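Local coordinates for protein luciferase-like enzymeAMP-CoA-ligase (Zophobas atratus, PDB 4W8O) that is a luciferase-like enzyme of the AMP-binding (ANL) superfamily, probably an AMP/CoA ligase that activates carboxylic acids as adenylates, at residues A[251-256]-A[283-288]; A[289-294]-A[311-316]. One frame throughout, in Å; residues are numbered along the deposited sequence.

Both interactions lie beside the mixed nine-stranded sheet, where helices 252-262 and 303-312 meet the approach to strand 293-297, and follow one another along the chain, their centres about 11 Å apart. Interaction 1 lies at the surface and fastens the start of helix 252-262 to the loop ahead of strand 293-297, with a salt bridge and a tyrosine hydroxyl outside and leucines on its inner side. Interaction 2 is more buried and joins the beginning of that strand to the end of helix 303-312 through two phenylalanines, an alanine and a leucine, with charged side chains at its margin. Apolar packing merges them: L256 and L288 of interaction 1 both touch F313 of interaction 2.

Interaction 1: residues A[251-256]-A[283-288]; sequences EGEKTL and PERYDL
Helix 252-262 starts just after its N-cap residue E251, and its first turn faces a short 3-10 turn and the loop residues after it, the backbones coming nearest at L256 and Y286, 6.8 Å between CA atoms. The polar part centres on one carboxylate oxygen, OE1 of E253. With CG anti to the backbone N (chi1 -162°) and a bend at chi2, the glutamate brings its end to the loop. There Y286 OH donates a short hydrogen bond of 2.5 Å to E253 OE1, meeting the lone pair turned away from the other oxygen; E253 OE1 lies at the edge of the Y286 ring, in its plane. E253 OE1 also forms a salt bridge with R285, 2.7 Å from R285 NH1, in which the N-H...O bonds, from NH1 and NH2, are bent and weak. R285 reaches it from the crowded chi1 position through an extended chain, and Y286 CE2 lies over one face of the guanidinium, toward its rim. One short bond and two weak ones thus converge on OE1, which would be expected to favour the ionised carboxylate. On the face of the tyrosine, L256 CB sits 4.1 Å from the Y286 ring centroid, a CH-pi contact. Tyrosine suits this position because its face serves the leucine while its hydroxyl serves the glutamate. L288 adds its CD2 methyl, 4.2 Å from CD2 of L256. Q257 NE2 also bonds the tyrosine hydroxyl, and E260 takes the backbone N-H of D287, so successive turns of helix 252-262 hold the loop that connects helix 274-278 to strand 293-297.

Interaction 2: residues A[289-294]-A[311-316]; sequences SSFRCL and QLFPKA
Where the chain enters strand 293-297, it runs beside the turn after helix 303-312, and the CA atoms of R292 and A316 are 3.8 Å apart, since R292 and L294 make backbone hydrogen bonds to Q317, the start of strand 317-324. The tight part is apolar. F291, its CG anti to the backbone N (chi1 -166°), sends ring atoms CD2 and CE2 over one face of F313; CE2 lies above the ring centre, and F291 CD2 is 3.4 Å from F313 CD1. With the planes 39° apart, the pair is oblique. L312 CG sits over the opposite face of F313, so two side chains hold this ring, while L294 CD1 meets it at CE2, 3.8 Å away. A316 fits the narrowest point: its small CB packs 3.6 Å from F291 CD2, and its CA approaches R292 O at 3.2 Å in a CA-H...O contact. The type I turn from F313 to A316, closed by A316 N to F313 O, leaves both residues facing the strand segment. The outer margin is looser and polar. R292, bent at chi2, folds back on its own segment, where NH1 donates a fairly straight hydrogen bond of 2.6 Å to S289 O, held in the guanidinium plane. K315 lies alongside, pointing the same way, and K315 CB comes 3.6 Å from R292 NH1; their like charges stay apart, and the lysine is exposed. I259 of helix 252-262 touches both phenylalanines. The arrangement belongs to a beta-alpha-beta crossover, strand 293-297, helix 303-312 and strand 317-324, with parallel strands, as in the sheets of adenylate-forming enzymes.

Interaction 1: residues A[251-256]-A[283-288]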
loop_
_atom_site.group_PDB
_atom_site.type_symbol
_atom_site.label_atom_id
_atom_site.label_comp_id
_atom_site.label_asym_id
_atom_site.label_seq_id
_atom_site.Cartn_x
_atom_site.Cartn_y
_atom_site.Cartn_z
ATOM N N GLU A 251 -15.815 -12.075 -1.891
ATOM C CA GLU A 251 -17.176 -12.595 -1.811
ATOM C C GLU A 251 -17.606 -12.543 -0.358
ATOM O O GLU A 251 -16.815 -12.846 0.530
ATOM C CB GLU A 251 -17.263 -14.032 -2.312
ATOM C CG GLU A 251 -17.475 -14.162 -3.811
ATOM C CD GLU A 251 -16.188 -14.411 -4.573
ATOM O OE1 GLU A 251 -15.518 -15.429 -4.285
ATOM O OE2 GLU A 251 -15.857 -13.603 -5.475
ATOM N N GLY A 252 -18.859 -12.167 -0.127
ATOM C CA GLY A 252 -19.382 -11.982 1.222
ATOM C C GLY A 252 -19.208 -13.194 2.114
ATOM O O GLY A 252 -18.599 -13.116 3.179
ATOM N N GLU A 253 -19.741 -14.315 1.658
ATOM C CA GLU A 253 -19.737 -15.560 2.410
ATOM C C GLU A 253 -18.319 -16.034 2.722
ATOM O O GLU A 253 -17.991 -16.347 3.870
ATOM C CB GLU A 253 -20.453 -16.636 1.601
ATOM C CG GLU A 253 -20.889 -17.829 2.423
ATOM C CD GLU A 253 -22.263 -17.650 3.035
ATOM O OE1 GLU A 253 -22.482 -18.170 4.148
ATOM O OE2 GLU A 253 -23.128 -17.003 2.402
ATOM N N LYS A 254 -17.482 -16.087 1.688
ATOM C CA LYS A 254 -16.117 -16.582 1.844
ATOM C C LYS A 254 -15.303 -15.673 2.763
ATOM O O LYS A 254 -14.450 -16.152 3.495
ATOM C CB LYS A 254 -15.428 -16.749 0.483
ATOM C CG LYS A 254 -16.194 -17.664 -0.464
ATOM C CD LYS A 254 -15.302 -18.638 -1.222
ATOM C CE LYS A 254 -16.119 -19.794 -1.791
ATOM N NZ LYS A 254 -15.264 -20.931 -2.236
ATOM N N THR A 255 -15.581 -14.374 2.735
ATOM C CA THR A 255 -14.886 -13.438 3.606
ATOM C C THR A 255 -15.239 -13.713 5.072
ATOM O O THR A 255 -14.360 -13.735 5.925
ATOM C CB THR A 255 -15.208 -11.972 3.253
ATOM O OG1 THR A 255 -14.798 -11.692 1.911
ATOM C CG2 THR A 255 -14.491 -11.019 4.193
ATOM N N LEU A 256 -16.519 -13.944 5.361
ATOM C CA LEU A 256 -16.928 -14.279 6.727
ATOM C C LEU A 256 -16.321 -15.607 7.174
ATOM O O LEU A 256 -15.879 -15.737 8.315
ATOM C CB LEU A 256 -18.451 -14.300 6.866
ATOM C CG LEU A 256 -19.179 -12.972 6.615
ATOM C CD1 LEU A 256 -20.645 -13.098 7.006
ATOM C CD2 LEU A 256 -18.533 -11.817 7.365
ATOM N N PRO A 283 -25.782 -14.122 9.407
ATOM C CA PRO A 283 -24.357 -13.985 9.735
ATOM C C PRO A 283 -23.946 -14.583 11.082
ATOM O O PRO A 283 -22.758 -14.844 11.301
ATOM C CB PRO A 283 -24.150 -12.466 9.765
ATOM C CG PRO A 283 -25.506 -11.902 10.025
ATOM C CD PRO A 283 -26.434 -12.807 9.283
ATOM N N GLU A 284 -24.925 -14.804 11.957
ATOM C CA GLU A 284 -24.686 -15.305 13.314
ATOM C C GLU A 284 -24.114 -16.717 13.289
ATOM O O GLU A 284 -23.438 -17.131 14.232
ATOM C CB GLU A 284 -25.969 -15.299 14.156
ATOM C CG GLU A 284 -26.884 -14.097 13.947
ATOM C CD GLU A 284 -27.787 -14.229 12.724
ATOM O OE1 GLU A 284 -28.224 -15.361 12.396
ATOM O OE2 GLU A 284 -28.053 -13.193 12.081
ATOM N N ARG A 285 -24.384 -17.453 12.211
ATOM C CA ARG A 285 -23.821 -18.796 12.045
ATOM C C ARG A 285 -22.293 -18.798 11.856
ATOM O O ARG A 285 -21.673 -19.859 11.873
ATOM C CB ARG A 285 -24.531 -19.555 10.908
ATOM C CG ARG A 285 -24.237 -19.058 9.500
ATOM C CD ARG A 285 -25.364 -19.399 8.527
ATOM N NE ARG A 285 -25.420 -18.453 7.408
ATOM C CZ ARG A 285 -24.744 -18.562 6.261
ATOM N NH1 ARG A 285 -24.890 -17.626 5.327
ATOM N NH2 ARG A 285 -23.920 -19.582 6.031
ATOM N N TYR A 286 -21.697 -17.618 11.676
ATOM C CA TYR A 286 -20.241 -17.463 11.687
ATOM C C TYR A 286 -19.763 -16.879 13.007
ATOM O O TYR A 286 -20.371 -15.961 13.544
ATOM C CB TYR A 286 -19.788 -16.568 10.531
ATOM C CG TYR A 286 -20.010 -17.217 9.198
ATOM C CD1 TYR A 286 -19.222 -18.285 8.798
ATOM C CD2 TYR A 286 -21.026 -16.793 8.353
ATOM C CE1 TYR A 286 -19.426 -18.910 7.588
ATOM C CE2 TYR A 286 -21.240 -17.411 7.133
ATOM C CZ TYR A 286 -20.435 -18.472 6.758
ATOM O OH TYR A 286 -20.623 -19.098 5.551
ATOM N N ASP A 287 -18.677 -17.438 13.527
ATOM C CA ASP A 287 -18.006 -16.893 14.697
ATOM C C ASP A 287 -17.082 -15.778 14.229
ATOM O O ASP A 287 -16.010 -16.033 13.681
ATOM C CB ASP A 287 -17.222 -17.991 15.419
ATOM C CG ASP A 287 -16.448 -17.477 16.624
ATOM O OD1 ASP A 287 -16.576 -16.296 16.997
ATOM O OD2 ASP A 287 -15.692 -18.277 17.205
ATOM N N LEU A 288 -17.516 -14.542 14.446
ATOM C CA LEU A 288 -16.779 -13.364 14.019
ATOM C C LEU A 288 -16.168 -12.615 15.197
ATOM O O LEU A 288 -15.780 -11.458 15.051
ATOM C CB LEU A 288 -17.720 -12.420 13.266
ATOM C CG LEU A 288 -18.530 -13.042 12.126
ATOM C CD1 LEU A 288 -19.480 -12.003 11.553
ATOM C CD2 LEU A 288 -17.614 -13.617 11.050
#

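Interaction 2: residues A[289-294]-A[311-316]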
loop_
_atom_site.group_PDB
_atom_site.type_symbol
_atom_site.label_atom_id
_atom_site.label_comp_id
_atom_site.label_asym_id
_atom_site.label_seq_id
_atom_site.Cartn_x
_atom_site.Cartn_y
_atom_site.Cartn_z
ATOM N N SER A 289 -16.062 -13.266 16.354
ATOM C CA SER A 289 -15.664 -12.574 17.590
ATOM C C SER A 289 -14.206 -12.097 17.603
ATOM O O SER A 289 -13.861 -11.238 18.406
ATOM C CB SER A 289 -15.941 -13.445 18.827
ATOM O OG SER A 289 -15.212 -14.656 18.775
ATOM N N SER A 290 -13.365 -12.643 16.724
ATOM C CA SER A 290 -11.970 -12.210 16.609
ATOM C C SER A 290 -11.816 -10.854 15.915
ATOM O O SER A 290 -10.774 -10.210 16.031
ATOM C CB SER A 290 -11.161 -13.253 15.830
ATOM O OG SER A 290 -11.528 -13.264 14.451
ATOM N N PHE A 291 -12.839 -10.436 15.175
ATOM C CA PHE A 291 -12.722 -9.279 14.285
ATOM C C PHE A 291 -12.808 -7.966 15.054
ATOM O O PHE A 291 -13.742 -7.761 15.821
ATOM C CB PHE A 291 -13.815 -9.339 13.221
ATOM C CG PHE A 291 -13.589 -8.407 12.068
ATOM C CD1 PHE A 291 -12.604 -8.679 11.122
ATOM C CD2 PHE A 291 -14.367 -7.269 11.914
ATOM C CE1 PHE A 291 -12.400 -7.830 10.051
ATOM C CE2 PHE A 291 -14.165 -6.415 10.845
ATOM C CZ PHE A 291 -13.176 -6.693 9.913
ATOM N N ARG A 292 -11.836 -7.081 14.839
ATOM C CA ARG A 292 -11.751 -5.818 15.581
ATOM C C ARG A 292 -11.804 -4.547 14.735
ATOM O O ARG A 292 -12.094 -3.482 15.267
ATOM C CB ARG A 292 -10.463 -5.785 16.403
ATOM C CG ARG A 292 -10.361 -6.877 17.452
ATOM C CD ARG A 292 -11.180 -6.559 18.690
ATOM N NE ARG A 292 -11.177 -7.691 19.616
ATOM C CZ ARG A 292 -11.937 -8.777 19.488
ATOM N NH1 ARG A 292 -12.785 -8.891 18.474
ATOM N NH2 ARG A 292 -11.853 -9.754 20.381
ATOM N N CYS A 293 -11.529 -4.638 13.435
ATOM C CA CYS A 293 -11.316 -3.436 12.640
ATOM C C CYS A 293 -11.595 -3.616 11.145
ATOM O O CYS A 293 -10.892 -4.353 10.461
ATOM C CB CYS A 293 -9.874 -2.961 12.847
ATOM S SG CYS A 293 -9.555 -1.300 12.227
ATOM N N LEU A 294 -12.621 -2.933 10.643
ATOM C CA LEU A 294 -12.891 -2.888 9.213
ATOM C C LEU A 294 -12.358 -1.567 8.659
ATOM O O LEU A 294 -12.893 -0.498 8.959
ATOM C CB LEU A 294 -14.392 -3.028 8.926
ATOM C CG LEU A 294 -14.764 -3.464 7.503
ATOM C CD1 LEU A 294 -16.223 -3.916 7.441
ATOM C CD2 LEU A 294 -14.510 -2.361 6.485
ATOM N N GLN A 311 -23.164 -3.355 13.194
ATOM C CA GLN A 311 -24.062 -4.404 13.678
ATOM C C GLN A 311 -23.559 -5.789 13.279
ATOM O O GLN A 311 -23.592 -6.722 14.080
ATOM C CB GLN A 311 -25.478 -4.195 13.150
ATOM C CG GLN A 311 -26.141 -2.917 13.635
ATOM C CD GLN A 311 -27.503 -2.713 13.008
ATOM O OE1 GLN A 311 -27.639 -2.041 11.980
ATOM N NE2 GLN A 311 -28.519 -3.318 13.605
ATOM N N LEU A 312 -23.086 -5.920 12.044
ATOM C CA LEU A 312 -22.543 -7.186 11.569
ATOM C C LEU A 312 -21.319 -7.608 12.399
ATOM O O LEU A 312 -21.138 -8.792 12.707
ATOM C CB LEU A 312 -22.165 -7.073 10.091
ATOM C CG LEU A 312 -21.538 -8.303 9.431
ATOM C CD1 LEU A 312 -22.410 -9.534 9.644
ATOM C CD2 LEU A 312 -21.313 -8.054 7.946
ATOM N N PHE A 313 -20.492 -6.624 12.752
ATOM C CA PHE A 313 -19.271 -6.846 13.521
ATOM C C PHE A 313 -19.353 -6.079 14.835
ATOM O O PHE A 313 -18.773 -4.999 14.955
ATOM C CB PHE A 313 -18.057 -6.358 12.732
ATOM C CG PHE A 313 -17.886 -7.029 11.406
ATOM C CD1 PHE A 313 -17.502 -8.357 11.337
ATOM C CD2 PHE A 313 -18.088 -6.326 10.223
ATOM C CE1 PHE A 313 -17.337 -8.982 10.112
ATOM C CE2 PHE A 313 -17.922 -6.942 8.998
ATOM C CZ PHE A 313 -17.546 -8.272 8.940
ATOM N N PRO A 314 -20.066 -6.637 15.830
ATOM C CA PRO A 314 -20.318 -5.905 17.079
ATOM C C PRO A 314 -19.074 -5.654 17.943
ATOM O O PRO A 314 -19.035 -4.659 18.659
ATOM C CB PRO A 314 -21.336 -6.789 17.809
ATOM C CG PRO A 314 -21.119 -8.159 17.270
ATOM C CD PRO A 314 -20.641 -7.996 15.854
ATOM N N LYS A 315 -18.073 -6.530 17.872
ATOM C CA LYS A 315 -16.812 -6.326 18.607
ATOM C C LYS A 315 -15.790 -5.467 17.842
ATOM O O LYS A 315 -14.706 -5.197 18.353
ATOM C CB LYS A 315 -16.171 -7.675 18.993
ATOM C CG LYS A 315 -16.744 -8.326 20.252
ATOM C CD LYS A 315 -18.019 -9.103 19.959
ATOM C CE LYS A 315 -18.594 -9.759 21.206
ATOM N NZ LYS A 315 -17.674 -10.773 21.792
ATOM N N ALA A 316 -16.130 -5.027 16.634
ATOM C CA ALA A 316 -15.204 -4.254 15.807
ATOM C C ALA A 316 -15.563 -2.776 15.747
ATOM O O ALA A 316 -16.669 -2.378 16.090
ATOM C CB ALA A 316 -15.171 -4.825 14.399
#